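PDB 6PQ9: beta-lactamase from Escherichia coli, which probably hydrolyses beta-lactam antibiotics to substituted beta-amino acids, as an extended-spectrum class A beta-lactamase. Local coordinates for residues K55-E60 against T184-V189; S106-K111 against S122-A127. The protein carries 1 engineered substitution. One frame throughout, in Å; residues are numbered along the deposited sequence.

Contact 1: residues K55-E60 against T184-V189; sequences KLNVNE and TPDATV
Glu60 and Asn57 meet Asp186 where edge strand 55-58 of the five-stranded antiparallel sheet, a hallmark of the class A beta-lactamase alpha/beta domain, and the turn after it approach the start of helix 185-196. The contact is mainly polar, and its main bond runs from Asp186 N to Glu60 OE2 at 2.9 Å, with an N-H...O angle of 149°. The donor reaches OE2 on the syn side, close to the carboxylate plane. The Glu60 chain bends at its second torsion (chi2 68°), which turns CD out of an extended course. A second first-turn amide is satisfied from within the helix segment: Thr184, the N-cap residue, accepts from Ala187 N through OG1 at 3.2 Å and a straight 163°. The two bonds thus supply acceptors to two amides at the helix start.

The price is a pair of like charges close together. The carboxylates of Glu60 and Asp186 stack with near-parallel planes, Glu60 OE2 lying 3.2 Å from Asp186 OD1. The helix N-terminus would be expected to ease this repulsion, and proximity could raise the affinity of one group for a proton. Lys55 NZ, 6.8 Å from Asp186 OD2, is not in contact and would give at most a weak long-range attraction. Asn57 ND2 gives a weak hydrogen bond to Asp186 OD2 (3.1 Å), its amide plane steeply inclined to the carboxylate.

Neighbouring polar groups are bound outside the pair: Asn59 ND2 by Val43 O, Asn59 O by Tyr64 OH, and Thr188 OG1 with Tyr270 OH. On the strand's other side, Leu56 and Val58 pack against helix 25-37. Carbon atoms of the helix start pack against the Glu60 carboxylate: Pro185 CD lies 3.3 Å from Glu60 OE2 and Thr184 CB 3.4 Å from Glu60 OE1.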
ATOM      1  N   LYS A  55      17.032   1.602  10.363  1.00 43.78           N
ATOM      2  CA  LYS A  55      16.553   2.485   9.308  1.00 50.22           C
ATOM      3  C   LYS A  55      17.428   2.321   8.066  1.00 52.72           C
ATOM      4  O   LYS A  55      18.649   2.187   8.172  1.00 51.96           O
ATOM      5  CB  LYS A  55      16.538   3.947   9.778  1.00 49.20           C
ATOM      6  CG  LYS A  55      16.077   4.943   8.716  1.00 62.76           C
ATOM      7  CD  LYS A  55      15.776   6.325   9.300  1.00 68.09           C
ATOM      8  CE  LYS A  55      16.905   6.823  10.190  1.00 66.80           C
ATOM      9  NZ  LYS A  55      18.085   7.279   9.394  1.00 75.70           N
ATOM     10  N   LEU A  56      16.791   2.305   6.894  1.00 52.30           N
ATOM     11  CA  LEU A  56      17.506   2.230   5.625  1.00 51.07           C
ATOM     12  C   LEU A  56      16.700   2.953   4.556  1.00 54.45           C
ATOM     13  O   LEU A  56      15.484   2.758   4.449  1.00 48.58           O
ATOM     14  CB  LEU A  56      17.765   0.782   5.208  1.00 50.47           C
ATOM     15  CG  LEU A  56      18.460   0.565   3.859  1.00 51.89           C
ATOM     16  CD1 LEU A  56      19.547  -0.470   3.955  1.00 53.95           C
ATOM     17  CD2 LEU A  56      17.462   0.124   2.812  1.00 58.40           C
ATOM     18  N   ASN A  57      17.385   3.793   3.783  1.00 50.76           N
ATOM     19  CA  ASN A  57      16.796   4.531   2.674  1.00 48.34           C
ATOM     20  C   ASN A  57      17.617   4.286   1.424  1.00 49.60           C
ATOM     21  O   ASN A  57      18.840   4.155   1.500  1.00 50.11           O
ATOM     22  CB  ASN A  57      16.769   6.033   2.926  1.00 52.50           C
ATOM     23  CG  ASN A  57      15.804   6.420   3.994  1.00 61.42           C
ATOM     24  OD1 ASN A  57      15.086   5.576   4.538  1.00 69.06           O
ATOM     25  ND2 ASN A  57      15.762   7.710   4.305  1.00 62.97           N
ATOM     26  N   VAL A  58      16.939   4.223   0.280  1.00 50.76           N
ATOM     27  CA  VAL A  58      17.581   4.258  -1.030  1.00 48.72           C
ATOM     28  C   VAL A  58      16.706   5.111  -1.936  1.00 49.98           C
ATOM     29  O   VAL A  58      15.492   4.891  -2.016  1.00 49.72           O
ATOM     30  CB  VAL A  58      17.787   2.857  -1.638  1.00 42.22           C
ATOM     31  CG1 VAL A  58      18.484   2.965  -2.987  1.00 40.58           C
ATOM     32  CG2 VAL A  58      18.579   1.966  -0.707  1.00 52.30           C
ATOM     33  N   ASN A  59      17.316   6.100  -2.588  1.00 50.80           N
ATOM     34  CA  ASN A  59      16.616   7.024  -3.478  1.00 44.26           C
ATOM     35  C   ASN A  59      15.385   7.625  -2.795  1.00 51.29           C
ATOM     36  O   ASN A  59      14.277   7.655  -3.342  1.00 52.14           O
ATOM     37  CB  ASN A  59      16.261   6.324  -4.784  1.00 45.09           C
ATOM     38  CG  ASN A  59      17.493   5.782  -5.485  1.00 43.60           C
ATOM     39  OD1 ASN A  59      18.526   6.445  -5.517  1.00 58.04           O
ATOM     40  ND2 ASN A  59      17.400   4.575  -6.032  1.00 39.28           N
ATOM     41  N   GLU A  60      15.612   8.142  -1.586  1.00 48.51           N
ATOM     42  CA  GLU A  60      14.517   8.606  -0.742  1.00 49.96           C
ATOM     43  C   GLU A  60      13.938   9.937  -1.224  1.00 55.17           C
ATOM     44  O   GLU A  60      12.731  10.172  -1.099  1.00 48.14           O
ATOM     45  CB  GLU A  60      15.010   8.717   0.703  1.00 54.73           C
ATOM     46  CG  GLU A  60      14.370   9.828   1.514  1.00 59.27           C
ATOM     47  CD  GLU A  60      12.893   9.580   1.785  1.00 62.92           C
ATOM     48  OE1 GLU A  60      12.168  10.551   2.123  1.00 63.56           O
ATOM     49  OE2 GLU A  60      12.461   8.410   1.658  1.00 59.60           O
ATOM     50  N   THR A 184       7.056   9.706  -0.553  1.00 41.04           N
ATOM     51  CA  THR A 184       8.419   9.209  -0.410  1.00 41.07           C
ATOM     52  C   THR A 184       8.398   7.842   0.264  1.00 42.86           C
ATOM     53  O   THR A 184       7.417   7.478   0.925  1.00 38.09           O
ATOM     54  CB  THR A 184       9.269  10.185   0.406  1.00 46.71           C
ATOM     55  OG1 THR A 184       8.811  10.215   1.764  1.00 45.74           O
ATOM     56  CG2 THR A 184       9.216  11.597  -0.191  1.00 41.37           C
ATOM     57  N   PRO A 185       9.455   7.038   0.088  1.00 43.59           N
ATOM     58  CA  PRO A 185       9.503   5.751   0.803  1.00 41.05           C
ATOM     59  C   PRO A 185       9.538   5.916   2.316  1.00 45.07           C
ATOM     60  O   PRO A 185       8.934   5.109   3.035  1.00 45.07           O
ATOM     61  CB  PRO A 185      10.786   5.101   0.261  1.00 38.63           C
ATOM     62  CG  PRO A 185      11.079   5.811  -1.002  1.00 36.20           C
ATOM     63  CD  PRO A 185      10.591   7.198  -0.836  1.00 40.07           C
ATOM     64  N   ASP A 186      10.241   6.944   2.806  1.00 47.64           N
ATOM     65  CA  ASP A 186      10.294   7.253   4.237  1.00 47.91           C
ATOM     66  C   ASP A 186       8.910   7.429   4.820  1.00 40.41           C
ATOM     67  O   ASP A 186       8.589   6.861   5.866  1.00 46.77           O
ATOM     68  CB  ASP A 186      11.073   8.544   4.464  1.00 57.29           C
ATOM     69  CG  ASP A 186      12.520   8.304   4.712  1.00 63.54           C
ATOM     70  OD1 ASP A 186      12.929   7.124   4.583  1.00 60.70           O
ATOM     71  OD2 ASP A 186      13.232   9.293   5.025  1.00 57.88           O
ATOM     72  N   ALA A 187       8.094   8.267   4.182  1.00 42.26           N
ATOM     73  CA  ALA A 187       6.763   8.541   4.704  1.00 40.37           C
ATOM     74  C   ALA A 187       5.978   7.249   4.929  1.00 42.48           C
ATOM     75  O   ALA A 187       5.330   7.081   5.970  1.00 44.41           O
ATOM     76  CB  ALA A 187       6.028   9.489   3.758  1.00 38.34           C
ATOM     77  N   THR A 188       6.075   6.304   3.989  1.00 39.04           N
ATOM     78  CA  THR A 188       5.298   5.070   4.071  1.00 36.74           C
ATOM     79  C   THR A 188       5.646   4.259   5.319  1.00 38.91           C
ATOM     80  O   THR A 188       4.754   3.879   6.089  1.00 37.73           O
ATOM     81  CB  THR A 188       5.519   4.235   2.807  1.00 42.74           C
ATOM     82  OG1 THR A 188       5.354   5.058   1.645  1.00 40.46           O
ATOM     83  CG2 THR A 188       4.528   3.082   2.760  1.00 40.20           C
ATOM     84  N   VAL A 189       6.940   3.971   5.532  1.00 37.72           N
ATOM     85  CA  VAL A 189       7.343   3.148   6.674  1.00 39.39           C
ATOM     86  C   VAL A 189       7.076   3.868   7.997  1.00 43.41           C
ATOM     87  O   VAL A 189       6.782   3.228   9.014  1.00 44.92           O
ATOM     88  CB  VAL A 189       8.818   2.712   6.552  1.00 38.92           C
ATOM     89  CG1 VAL A 189       8.993   1.720   5.398  1.00 38.39           C
ATOM     90  CG2 VAL A 189       9.736   3.916   6.362  1.00 41.03           C
TER

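Contact 2: residues S106-K111 against S122-A127; sequences SPLRDK and SEILKA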
ATOM      1  N   SER A 106     -12.806  -4.667  -9.792  1.00 37.09           N
ATOM      2  CA  SER A 106     -13.814  -4.514  -8.758  1.00 37.69           C
ATOM      3  C   SER A 106     -14.558  -5.813  -8.494  1.00 41.20           C
ATOM      4  O   SER A 106     -15.604  -6.064  -9.107  1.00 44.52           O
ATOM      5  CB  SER A 106     -14.807  -3.417  -9.148  1.00 38.14           C
ATOM      6  OG  SER A 106     -15.774  -3.220  -8.134  1.00 36.68           O
ATOM      7  N   PRO A 107     -14.066  -6.654  -7.589  1.00 33.96           N
ATOM      8  CA  PRO A 107     -14.877  -7.797  -7.138  1.00 39.08           C
ATOM      9  C   PRO A 107     -16.247  -7.400  -6.620  1.00 42.93           C
ATOM     10  O   PRO A 107     -17.195  -8.194  -6.703  1.00 41.30           O
ATOM     11  CB  PRO A 107     -14.015  -8.420  -6.034  1.00 38.64           C
ATOM     12  CG  PRO A 107     -12.605  -8.049  -6.413  1.00 38.05           C
ATOM     13  CD  PRO A 107     -12.671  -6.729  -7.124  1.00 38.51           C
ATOM     14  N   LEU A 108     -16.378  -6.187  -6.083  1.00 42.81           N
ATOM     15  CA  LEU A 108     -17.668  -5.716  -5.600  1.00 40.66           C
ATOM     16  C   LEU A 108     -18.674  -5.642  -6.739  1.00 42.13           C
ATOM     17  O   LEU A 108     -19.802  -6.132  -6.619  1.00 40.18           O
ATOM     18  CB  LEU A 108     -17.504  -4.348  -4.935  1.00 38.92           C
ATOM     19  CG  LEU A 108     -17.617  -4.172  -3.416  1.00 36.53           C
ATOM     20  CD1 LEU A 108     -17.605  -5.491  -2.691  1.00 29.52           C
ATOM     21  CD2 LEU A 108     -16.541  -3.230  -2.875  1.00 31.81           C
ATOM     22  N   ARG A 109     -18.284  -5.024  -7.859  1.00 41.22           N
ATOM     23  CA  ARG A 109     -19.188  -4.954  -9.001  1.00 43.28           C
ATOM     24  C   ARG A 109     -19.497  -6.343  -9.541  1.00 48.43           C
ATOM     25  O   ARG A 109     -20.630  -6.618  -9.952  1.00 47.09           O
ATOM     26  CB  ARG A 109     -18.596  -4.088 -10.110  1.00 44.29           C
ATOM     27  CG  ARG A 109     -19.533  -3.925 -11.316  1.00 48.40           C
ATOM     28  CD  ARG A 109     -18.825  -4.279 -12.615  1.00 52.38           C
ATOM     29  NE  ARG A 109     -17.611  -3.490 -12.734  1.00 59.96           N
ATOM     30  CZ  ARG A 109     -16.375  -3.981 -12.724  1.00 52.66           C
ATOM     31  NH1 ARG A 109     -16.152  -5.293 -12.628  1.00 45.78           N
ATOM     32  NH2 ARG A 109     -15.356  -3.134 -12.807  1.00 47.17           N
ATOM     33  N   ASP A 110     -18.506  -7.235  -9.538  1.00 40.32           N
ATOM     34  CA  ASP A 110     -18.731  -8.590 -10.028  1.00 46.85           C
ATOM     35  C   ASP A 110     -19.735  -9.337  -9.162  1.00 43.69           C
ATOM     36  O   ASP A 110     -20.475 -10.186  -9.666  1.00 42.38           O
ATOM     37  CB  ASP A 110     -17.408  -9.366 -10.083  1.00 43.91           C
ATOM     38  CG  ASP A 110     -16.448  -8.821 -11.132  1.00 51.68           C
ATOM     39  OD1 ASP A 110     -16.901  -8.108 -12.057  1.00 49.28           O
ATOM     40  OD2 ASP A 110     -15.231  -9.101 -11.024  1.00 56.85           O
ATOM     41  N   LYS A 111     -19.769  -9.049  -7.865  1.00 43.75           N
ATOM     42  CA  LYS A 111     -20.691  -9.731  -6.969  1.00 40.50           C
ATOM     43  C   LYS A 111     -22.080  -9.098  -6.953  1.00 41.46           C
ATOM     44  O   LYS A 111     -23.071  -9.813  -6.787  1.00 40.49           O
ATOM     45  CB  LYS A 111     -20.107  -9.761  -5.557  1.00 40.87           C
ATOM     46  CG  LYS A 111     -20.862 -10.650  -4.586  1.00 39.01           C
ATOM     47  CD  LYS A 111     -20.202 -10.626  -3.221  1.00 43.49           C
ATOM     48  CE  LYS A 111     -21.085 -11.274  -2.161  1.00 52.98           C
ATOM     49  NZ  LYS A 111     -20.546 -12.594  -1.700  1.00 61.03           N
ATOM     50  N   SER A 122     -17.470  -3.104   6.684  1.00 34.76           N
ATOM     51  CA  SER A 122     -16.599  -4.268   6.775  1.00 33.39           C
ATOM     52  C   SER A 122     -16.380  -4.925   5.410  1.00 38.53           C
ATOM     53  O   SER A 122     -15.235  -5.148   4.990  1.00 35.91           O
ATOM     54  CB  SER A 122     -17.206  -5.259   7.764  1.00 37.90           C
ATOM     55  OG  SER A 122     -16.282  -6.270   8.105  1.00 44.69           O
ATOM     56  N   GLU A 123     -17.466  -5.228   4.690  1.00 33.25           N
ATOM     57  CA  GLU A 123     -17.314  -5.917   3.413  1.00 35.17           C
ATOM     58  C   GLU A 123     -16.656  -5.020   2.360  1.00 36.95           C
ATOM     59  O   GLU A 123     -15.854  -5.500   1.546  1.00 39.39           O
ATOM     60  CB  GLU A 123     -18.663  -6.437   2.912  1.00 35.73           C
ATOM     61  CG  GLU A 123     -18.524  -7.231   1.601  1.00 37.83           C
ATOM     62  CD  GLU A 123     -19.854  -7.627   0.969  1.00 42.63           C
ATOM     63  OE1 GLU A 123     -20.888  -7.610   1.667  1.00 40.90           O
ATOM     64  OE2 GLU A 123     -19.855  -7.978  -0.232  1.00 46.09           O
ATOM     65  N   ILE A 124     -16.974  -3.723   2.355  1.00 38.15           N
ATOM     66  CA  ILE A 124     -16.337  -2.807   1.409  1.00 37.10           C
ATOM     67  C   ILE A 124     -14.851  -2.654   1.725  1.00 34.77           C
ATOM     68  O   ILE A 124     -14.016  -2.576   0.816  1.00 35.14           O
ATOM     69  CB  ILE A 124     -17.052  -1.444   1.411  1.00 40.10           C
ATOM     70  CG1 ILE A 124     -18.548  -1.616   1.129  1.00 34.23           C
ATOM     71  CG2 ILE A 124     -16.410  -0.507   0.391  1.00 31.13           C
ATOM     72  CD1 ILE A 124     -19.400  -0.474   1.628  1.00 37.82           C
ATOM     73  N   LEU A 125     -14.502  -2.597   3.015  1.00 34.95           N
ATOM     74  CA  LEU A 125     -13.104  -2.476   3.414  1.00 34.02           C
ATOM     75  C   LEU A 125     -12.309  -3.721   3.050  1.00 35.11           C
ATOM     76  O   LEU A 125     -11.155  -3.626   2.622  1.00 34.01           O
ATOM     77  CB  LEU A 125     -13.014  -2.238   4.920  1.00 35.19           C
ATOM     78  CG  LEU A 125     -12.924  -0.800   5.406  1.00 42.14           C
ATOM     79  CD1 LEU A 125     -12.977  -0.822   6.919  1.00 41.23           C
ATOM     80  CD2 LEU A 125     -11.642  -0.168   4.890  1.00 28.99           C
ATOM     81  N   LYS A 126     -12.891  -4.896   3.279  1.00 40.23           N
ATOM     82  CA  LYS A 126     -12.221  -6.138   2.928  1.00 41.13           C
ATOM     83  C   LYS A 126     -11.907  -6.176   1.430  1.00 38.95           C
ATOM     84  O   LYS A 126     -10.767  -6.445   1.029  1.00 39.06           O
ATOM     85  CB  LYS A 126     -13.095  -7.315   3.364  1.00 35.15           C
ATOM     86  CG  LYS A 126     -12.658  -8.674   2.842  1.00 41.96           C
ATOM     87  CD  LYS A 126     -11.408  -9.178   3.555  1.00 39.17           C
ATOM     88  CE  LYS A 126     -11.142 -10.633   3.214  1.00 44.07           C
ATOM     89  NZ  LYS A 126      -9.711 -11.005   3.433  1.00 46.85           N
ATOM     90  N   ALA A 127     -12.900  -5.865   0.590  1.00 32.50           N
ATOM     91  CA  ALA A 127     -12.672  -5.821  -0.855  1.00 35.17           C
ATOM     92  C   ALA A 127     -11.578  -4.824  -1.226  1.00 37.51           C
ATOM     93  O   ALA A 127     -10.743  -5.095  -2.100  1.00 35.05           O
ATOM     94  CB  ALA A 127     -13.967  -5.454  -1.584  1.00 31.78           C
TER
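Leu108 reaches across to Ala127 and joins two helices of the all-alpha domain of the class A fold, the short helix 107-111 and helix 121-130. The short axes of 107-111 and 122-127 come within 10.9 Å at 126°, a spacing that a small alanine and a reaching leucine can bridge.

Ser106 starts the first segment as N-cap: its OG accepts from Arg109 N at 3.1 Å and 163°. Asp133, matching the aspartate of the class A Ser-Asp-Asn motif, bonds Ser106 OG through OD1 and Leu108 N through OD2, and it also has a backbone bond to Ala127. This one residue therefore ties the start of the short helix to the second helix beside that motif. Pro107 leans on Arg131 and Asp133.

Leu108 follows and carries the apolar contact. Both its methyls abut one atom: CD2 lies 3.6 Å and CD1 3.8 Å from Ala127 CB. Its CD2 also approaches Ile124 CG2, though more loosely, at 4.3 Å. With chi2 at 12°, CD1 is almost eclipsed with CA, which suggests some torsional strain in the model.

Arg109 takes no part across the contact: its NE bonds Leu101 O, and NH1 forms a salt bridge with Asp110 OD1 at the guanidinium edge, its hydrogen bond weak. Ser106 CB lies over one face of that group, offset toward its rim.

Lys111 closes the walk on the exposed flank, where its chain crosses Glu123 obliquely. Lys111 NZ stays 4.9 Å from Glu123 OE2, too far for a salt bridge, though the opposite charges would be expected to attract. That oxygen is instead hydrogen-bonded by Tyr112 OH, while the Lys111 methylenes CD and CE each lie 4.0 Å from Glu123 OE2.

Overall arrangement
Contacts 1 and 2 share no helix or strand. Their centres stand 31 Å apart on opposite sides of the chain's centre, and their nearest atoms are about 17 Å apart. Contact 2 is nested within the loop that contact 1 closes, consistent with the class A fold, in which the all-alpha domain is inserted in the alpha/beta chain. Contact 1 joins the sheet edge to a helix usually counted with the all-alpha domain, is partly buried and rests on carboxylates and amides. Contact 2, helix against helix within that domain, is mostly buried and joined by methyl groups, with its opposite charges confined to the exposed flank. In both, a hydroxyl residue caps a helix with proline next.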